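Local coordinates for E3 SUMO-protein ligase SIZ1 (Saccharomyces cerevisiae, PDB 3I2D) that acts as an E3 ligase that attaches SUMO (Smt3) to septins and PCNA, using an SP-RING zinc finger that interacts with the E2 enzyme UBC9, at residues L271-A276 with E307-I312; Q314-N319 with G329-I334. All blocks are in the same frame, centred on the assembly; numbering follows the deposited sequence.

Contact 1 of 2, residues L271-A276 with E307-I312; sequences LQCFDA and EFVDDI
In the SP-RING zinc finger, C273 and V309 join the segment between a zinc ligand, H270, and helix 276-285 to the later helix 307-313. The contact is small, buried and apolar. SG of C273 meets CG2 of V309 at 3.7 Å. SG is anti to the carbonyl carbon and beside the backbone N (chi1 -63°), which carries the sulfur out to the helix. C273 is not a zinc ligand, although C268 and H270 just before it are. The same V309 methyl, CG2, is 4.3 Å from L271 O, a looser approach. No hydrogen bond crosses between the two segments. P262 of strand 262-265 touches both C273 and V309 and so belongs to the same apolar cluster. The L271 side chain also packs on Y228 and L229 of helix 222-234, and on L325 of strand 322-326. V309 N bonds to S306 OG near the start of helix 307-313. D275 is the N-cap of helix 276-285: its OD1 accepts W278 N, while its OD2 takes both K260 N and Y261 N.

Contact 2 of 2, residues Q314-N319 with G329-I334; sequences QNCQKN and GKWTAI
W331 reaches across from the edge strand of a three-stranded antiparallel sheet to N315 and C316, in the loop after helix 307-313. Strand 331-333 forms a beta hairpin with strand 322-326, and the contact lies at the protein surface. W331 CG sits between the backbone N and the carbonyl carbon (chi1 57°). That rotation carries the six-membered end of the indole to the loop. N315 O meets the ring at its edge and in its plane. It is modelled 3.0 Å from W331 CH2, but at 2.60 Å resolution nothing should rest on so short a distance. The side chain of N315 starts toward the indole, with CB 4.3 Å from W331 CZ2. Its amide then turns away, and ND2 bonds to D311 O in the preceding helix. C316 meets the ring obliquely. Its CB is 4.2 Å from W331 CH2, and its SG is 5.4 Å from the centroid of the W331 six-membered ring, 59° off the normal. This is a sulfur-aromatic contact, but not one over the centre of the face. The indole also touches V323 and L325 of the neighbouring strand. Replacing W331 by an alanine is likely to open a gap between the loop and the hairpin and to leave C316 without its aromatic neighbour. The thiol of C316 is anti to its own N (chi1 -173°) and extends toward A333, two residues along from W331, where SG lies 4.1 Å from A333 CB.

Helix 307-313 ties the two contacts together. It supplies one side of contact 1, and the chain leaving it forms the loop of contact 2. The centres are 12 Å apart. The contacts also touch directly: F308 CZ is 3.4 Å from G329 O, and I312 CG1 is 3.7 Å from W331 NE1. L325 of strand 322-326 is a shared neighbour, touched by L271, F308 and I312 from contact 1 and by W331 from contact 2. Contact 1 lies closer to the zinc site of C268, H270, C291 and C294, with the C273 side chain about 9 Å from the zinc ion. Contact 2 is away from it, where the hairpin of strands 322-326 and 331-333 meets the loop after helix 307-313.

Contact 1 of 2, residues L271-A276 with E307-I312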
loop_
_atom_site.group_PDB
_atom_site.type_symbol
_atom_site.label_atom_id
_atom_site.label_comp_id
_atom_site.label_asym_id
_atom_site.label_seq_id
_atom_site.Cartn_x
_atom_site.Cartn_y
_atom_site.Cartn_z
ATOM N N LEU A 271 18.799 -11.927 11.915
ATOM C CA LEU A 271 19.766 -11.794 10.843
ATOM C C LEU A 271 19.161 -11.944 9.452
ATOM O O LEU A 271 19.492 -11.179 8.540
ATOM C CB LEU A 271 20.854 -12.841 11.034
ATOM C CG LEU A 271 22.276 -12.339 11.243
ATOM C CD1 LEU A 271 22.309 -11.188 12.241
ATOM C CD2 LEU A 271 23.110 -13.510 11.726
ATOM N N GLN A 272 18.277 -12.929 9.297
ATOM C CA GLN A 272 17.631 -13.206 8.015
ATOM C C GLN A 272 16.919 -12.000 7.417
ATOM O O GLN A 272 16.045 -11.406 8.044
ATOM C CB GLN A 272 16.635 -14.373 8.155
ATOM C CG GLN A 272 15.949 -14.827 6.842
ATOM C CD GLN A 272 16.940 -15.076 5.700
ATOM O OE1 GLN A 272 17.979 -15.720 5.889
ATOM N NE2 GLN A 272 16.615 -14.574 4.508
ATOM N N CYS A 273 17.314 -11.641 6.198
ATOM C CA CYS A 273 16.692 -10.533 5.496
ATOM C C CYS A 273 15.798 -11.139 4.437
ATOM O O CYS A 273 15.674 -12.360 4.343
ATOM C CB CYS A 273 17.743 -9.651 4.827
ATOM S SG CYS A 273 18.871 -8.867 5.978
ATOM N N PHE A 274 15.163 -10.287 3.649
ATOM C CA PHE A 274 14.298 -10.744 2.566
ATOM C C PHE A 274 14.472 -9.718 1.457
ATOM O O PHE A 274 14.939 -8.613 1.711
ATOM C CB PHE A 274 12.840 -10.813 3.019
ATOM C CG PHE A 274 12.358 -9.559 3.647
ATOM C CD1 PHE A 274 12.388 -9.410 5.028
ATOM C CD2 PHE A 274 11.886 -8.511 2.860
ATOM C CE1 PHE A 274 11.953 -8.234 5.626
ATOM C CE2 PHE A 274 11.451 -7.336 3.439
ATOM C CZ PHE A 274 11.482 -7.193 4.835
ATOM N N ASP A 275 14.096 -10.067 0.232
ATOM C CA ASP A 275 14.291 -9.149 -0.871
ATOM C C ASP A 275 13.307 -7.992 -0.897
ATOM O O ASP A 275 12.105 -8.201 -1.059
ATOM C CB ASP A 275 14.246 -9.924 -2.181
ATOM C CG ASP A 275 14.729 -9.093 -3.342
ATOM O OD1 ASP A 275 13.893 -8.418 -3.978
ATOM O OD2 ASP A 275 15.954 -9.083 -3.598
ATOM N N ALA A 276 13.814 -6.765 -0.758
ATOM C CA ALA A 276 12.932 -5.590 -0.739
ATOM C C ALA A 276 12.093 -5.468 -2.001
ATOM O O ALA A 276 10.978 -4.941 -1.972
ATOM C CB ALA A 276 13.732 -4.300 -0.518
ATOM N N GLU A 307 23.601 -3.797 5.106
ATOM C CA GLU A 307 24.927 -3.699 4.538
ATOM C C GLU A 307 25.711 -4.991 4.730
ATOM O O GLU A 307 26.449 -5.423 3.832
ATOM C CB GLU A 307 25.680 -2.538 5.173
ATOM C CG GLU A 307 26.940 -2.172 4.424
ATOM C CD GLU A 307 27.677 -1.021 5.065
ATOM O OE1 GLU A 307 28.260 -1.231 6.152
ATOM O OE2 GLU A 307 27.661 0.088 4.479
ATOM N N PHE A 308 25.547 -5.616 5.894
ATOM C CA PHE A 308 26.259 -6.853 6.152
ATOM C C PHE A 308 25.931 -7.885 5.086
ATOM O O PHE A 308 26.831 -8.384 4.405
ATOM C CB PHE A 308 25.904 -7.447 7.516
ATOM C CG PHE A 308 26.720 -8.664 7.851
ATOM C CD1 PHE A 308 28.069 -8.542 8.185
ATOM C CD2 PHE A 308 26.176 -9.936 7.754
ATOM C CE1 PHE A 308 28.861 -9.667 8.411
ATOM C CE2 PHE A 308 26.964 -11.072 7.979
ATOM C CZ PHE A 308 28.309 -10.934 8.308
ATOM N N VAL A 309 24.638 -8.198 4.951
ATOM C CA VAL A 309 24.161 -9.187 3.990
ATOM C C VAL A 309 24.415 -8.762 2.545
ATOM O O VAL A 309 24.719 -9.597 1.689
ATOM C CB VAL A 309 22.651 -9.479 4.185
ATOM C CG1 VAL A 309 22.191 -10.515 3.177
ATOM C CG2 VAL A 309 22.396 -9.996 5.579
ATOM N N ASP A 310 24.289 -7.467 2.272
ATOM C CA ASP A 310 24.533 -6.957 0.932
ATOM C C ASP A 310 25.982 -7.272 0.560
ATOM O O ASP A 310 26.259 -7.719 -0.553
ATOM C CB ASP A 310 24.310 -5.450 0.887
ATOM C CG ASP A 310 24.022 -4.946 -0.513
ATOM O OD1 ASP A 310 23.953 -3.710 -0.702
ATOM O OD2 ASP A 310 23.848 -5.785 -1.423
ATOM N N ASP A 311 26.904 -7.043 1.496
ATOM C CA ASP A 311 28.322 -7.315 1.263
ATOM C C ASP A 311 28.556 -8.770 0.855
ATOM O O ASP A 311 29.143 -9.043 -0.191
ATOM C CB ASP A 311 29.143 -7.002 2.518
ATOM C CG ASP A 311 29.501 -5.527 2.637
ATOM O OD1 ASP A 311 28.983 -4.725 1.818
ATOM O OD2 ASP A 311 30.298 -5.179 3.550
ATOM N N ILE A 312 28.099 -9.706 1.681
ATOM C CA ILE A 312 28.279 -11.119 1.368
ATOM C C ILE A 312 27.681 -11.430 -0.005
ATOM O O ILE A 312 28.284 -12.119 -0.821
ATOM C CB ILE A 312 27.588 -12.021 2.428
ATOM C CG1 ILE A 312 28.122 -11.685 3.822
ATOM C CG2 ILE A 312 27.826 -13.500 2.106
ATOM C CD1 ILE A 312 27.525 -12.529 4.916
#

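Contact 2 of 2, residues Q314-N319 with G329-I334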
loop_
_atom_site.group_PDB
_atom_site.type_symbol
_atom_site.label_atom_id
_atom_site.label_comp_id
_atom_site.label_asym_id
_atom_site.label_seq_id
_atom_site.Cartn_x
_atom_site.Cartn_y
_atom_site.Cartn_z
ATOM N N GLN A 314 27.148 -9.463 -2.591
ATOM C CA GLN A 314 27.888 -8.843 -3.682
ATOM C C GLN A 314 29.311 -9.378 -3.750
ATOM O O GLN A 314 30.135 -8.844 -4.486
ATOM C CB GLN A 314 27.923 -7.323 -3.485
ATOM C CG GLN A 314 27.672 -6.526 -4.749
ATOM C CD GLN A 314 26.282 -6.765 -5.320
ATOM O OE1 GLN A 314 25.917 -7.896 -5.650
ATOM N NE2 GLN A 314 25.500 -5.695 -5.442
ATOM N N ASN A 315 29.598 -10.425 -2.982
ATOM C CA ASN A 315 30.931 -11.015 -2.953
ATOM C C ASN A 315 30.883 -12.515 -2.737
ATOM O O ASN A 315 31.728 -13.074 -2.035
ATOM C CB ASN A 315 31.753 -10.381 -1.839
ATOM C CG ASN A 315 32.237 -9.006 -2.194
ATOM O OD1 ASN A 315 33.387 -8.835 -2.582
ATOM N ND2 ASN A 315 31.361 -8.013 -2.080
ATOM N N CYS A 316 29.901 -13.163 -3.352
ATOM C CA CYS A 316 29.733 -14.598 -3.209
ATOM C C CYS A 316 29.412 -15.228 -4.558
ATOM O O CYS A 316 28.895 -14.558 -5.450
ATOM C CB CYS A 316 28.608 -14.873 -2.220
ATOM S SG CYS A 316 28.409 -16.585 -1.793
ATOM N N GLN A 317 29.719 -16.513 -4.707
ATOM C CA GLN A 317 29.459 -17.205 -5.961
ATOM C C GLN A 317 27.970 -17.274 -6.258
ATOM O O GLN A 317 27.174 -17.689 -5.413
ATOM C CB GLN A 317 30.053 -18.611 -5.930
ATOM C CG GLN A 317 31.557 -18.625 -5.756
ATOM C CD GLN A 317 32.173 -19.962 -6.108
ATOM O OE1 GLN A 317 32.054 -20.433 -7.243
ATOM N NE2 GLN A 317 32.839 -20.583 -5.136
ATOM N N LYS A 318 27.619 -16.862 -7.474
ATOM C CA LYS A 318 26.243 -16.820 -7.966
ATOM C C LYS A 318 25.390 -18.053 -7.642
ATOM O O LYS A 318 24.161 -18.015 -7.777
ATOM C CB LYS A 318 26.268 -16.589 -9.482
ATOM C CG LYS A 318 24.908 -16.414 -10.142
ATOM C CD LYS A 318 25.040 -16.259 -11.664
ATOM C CE LYS A 318 25.880 -15.034 -12.050
ATOM N NZ LYS A 318 25.897 -14.787 -13.524
ATOM N N ASN A 319 26.033 -19.132 -7.202
ATOM C CA ASN A 319 25.320 -20.371 -6.888
ATOM C C ASN A 319 25.357 -20.795 -5.415
ATOM O O ASN A 319 24.843 -21.853 -5.058
ATOM C CB ASN A 319 25.876 -21.497 -7.750
ATOM C CG ASN A 319 27.361 -21.672 -7.559
ATOM O OD1 ASN A 319 28.126 -20.702 -7.635
ATOM N ND2 ASN A 319 27.785 -22.907 -7.306
ATOM N N GLY A 329 32.601 -12.587 12.676
ATOM C CA GLY A 329 31.799 -11.735 11.826
ATOM C C GLY A 329 32.134 -12.113 10.398
ATOM O O GLY A 329 31.403 -11.794 9.461
ATOM N N LYS A 330 33.264 -12.796 10.238
ATOM C CA LYS A 330 33.711 -13.254 8.928
ATOM C C LYS A 330 32.744 -14.343 8.477
ATOM O O LYS A 330 31.968 -14.872 9.282
ATOM C CB LYS A 330 35.128 -13.837 9.015
ATOM C CG LYS A 330 36.248 -12.924 8.507
ATOM C CD LYS A 330 36.581 -11.789 9.461
ATOM C CE LYS A 330 37.722 -10.939 8.915
ATOM N NZ LYS A 330 38.085 -9.792 9.797
ATOM N N TRP A 331 32.794 -14.680 7.194
ATOM C CA TRP A 331 31.918 -15.710 6.655
ATOM C C TRP A 331 32.639 -16.601 5.663
ATOM O O TRP A 331 33.744 -16.288 5.213
ATOM C CB TRP A 331 30.721 -15.075 5.954
ATOM C CG TRP A 331 31.106 -14.127 4.859
ATOM C CD1 TRP A 331 31.470 -12.822 4.999
ATOM C CD2 TRP A 331 31.212 -14.425 3.462
ATOM N NE1 TRP A 331 31.796 -12.282 3.776
ATOM C CE2 TRP A 331 31.645 -13.246 2.815
ATOM C CE3 TRP A 331 30.983 -15.575 2.694
ATOM C CZ2 TRP A 331 31.859 -13.183 1.434
ATOM C CZ3 TRP A 331 31.195 -15.510 1.322
ATOM C CH2 TRP A 331 31.627 -14.320 0.708
ATOM N N THR A 332 31.993 -17.709 5.322
ATOM C CA THR A 332 32.525 -18.663 4.359
ATOM C C THR A 332 31.340 -19.322 3.673
ATOM O O THR A 332 30.424 -19.816 4.339
ATOM C CB THR A 332 33.362 -19.743 5.043
ATOM O OG1 THR A 332 32.607 -20.303 6.124
ATOM C CG2 THR A 332 34.674 -19.159 5.570
ATOM N N ALA A 333 31.360 -19.320 2.342
ATOM C CA ALA A 333 30.278 -19.902 1.560
ATOM C C ALA A 333 30.197 -21.398 1.790
ATOM O O ALA A 333 31.215 -22.077 1.809
ATOM C CB ALA A 333 30.486 -19.612 0.082
ATOM N N ILE A 334 28.985 -21.909 1.977
ATOM C CA ILE A 334 28.788 -23.337 2.193
ATOM C C ILE A 334 28.520 -24.028 0.863
ATOM O O ILE A 334 27.378 -24.167 0.439
ATOM C CB ILE A 334 27.605 -23.599 3.152
ATOM C CG1 ILE A 334 27.939 -23.053 4.539
ATOM C CG2 ILE A 334 27.298 -25.085 3.221
ATOM C CD1 ILE A 334 26.870 -23.328 5.551
#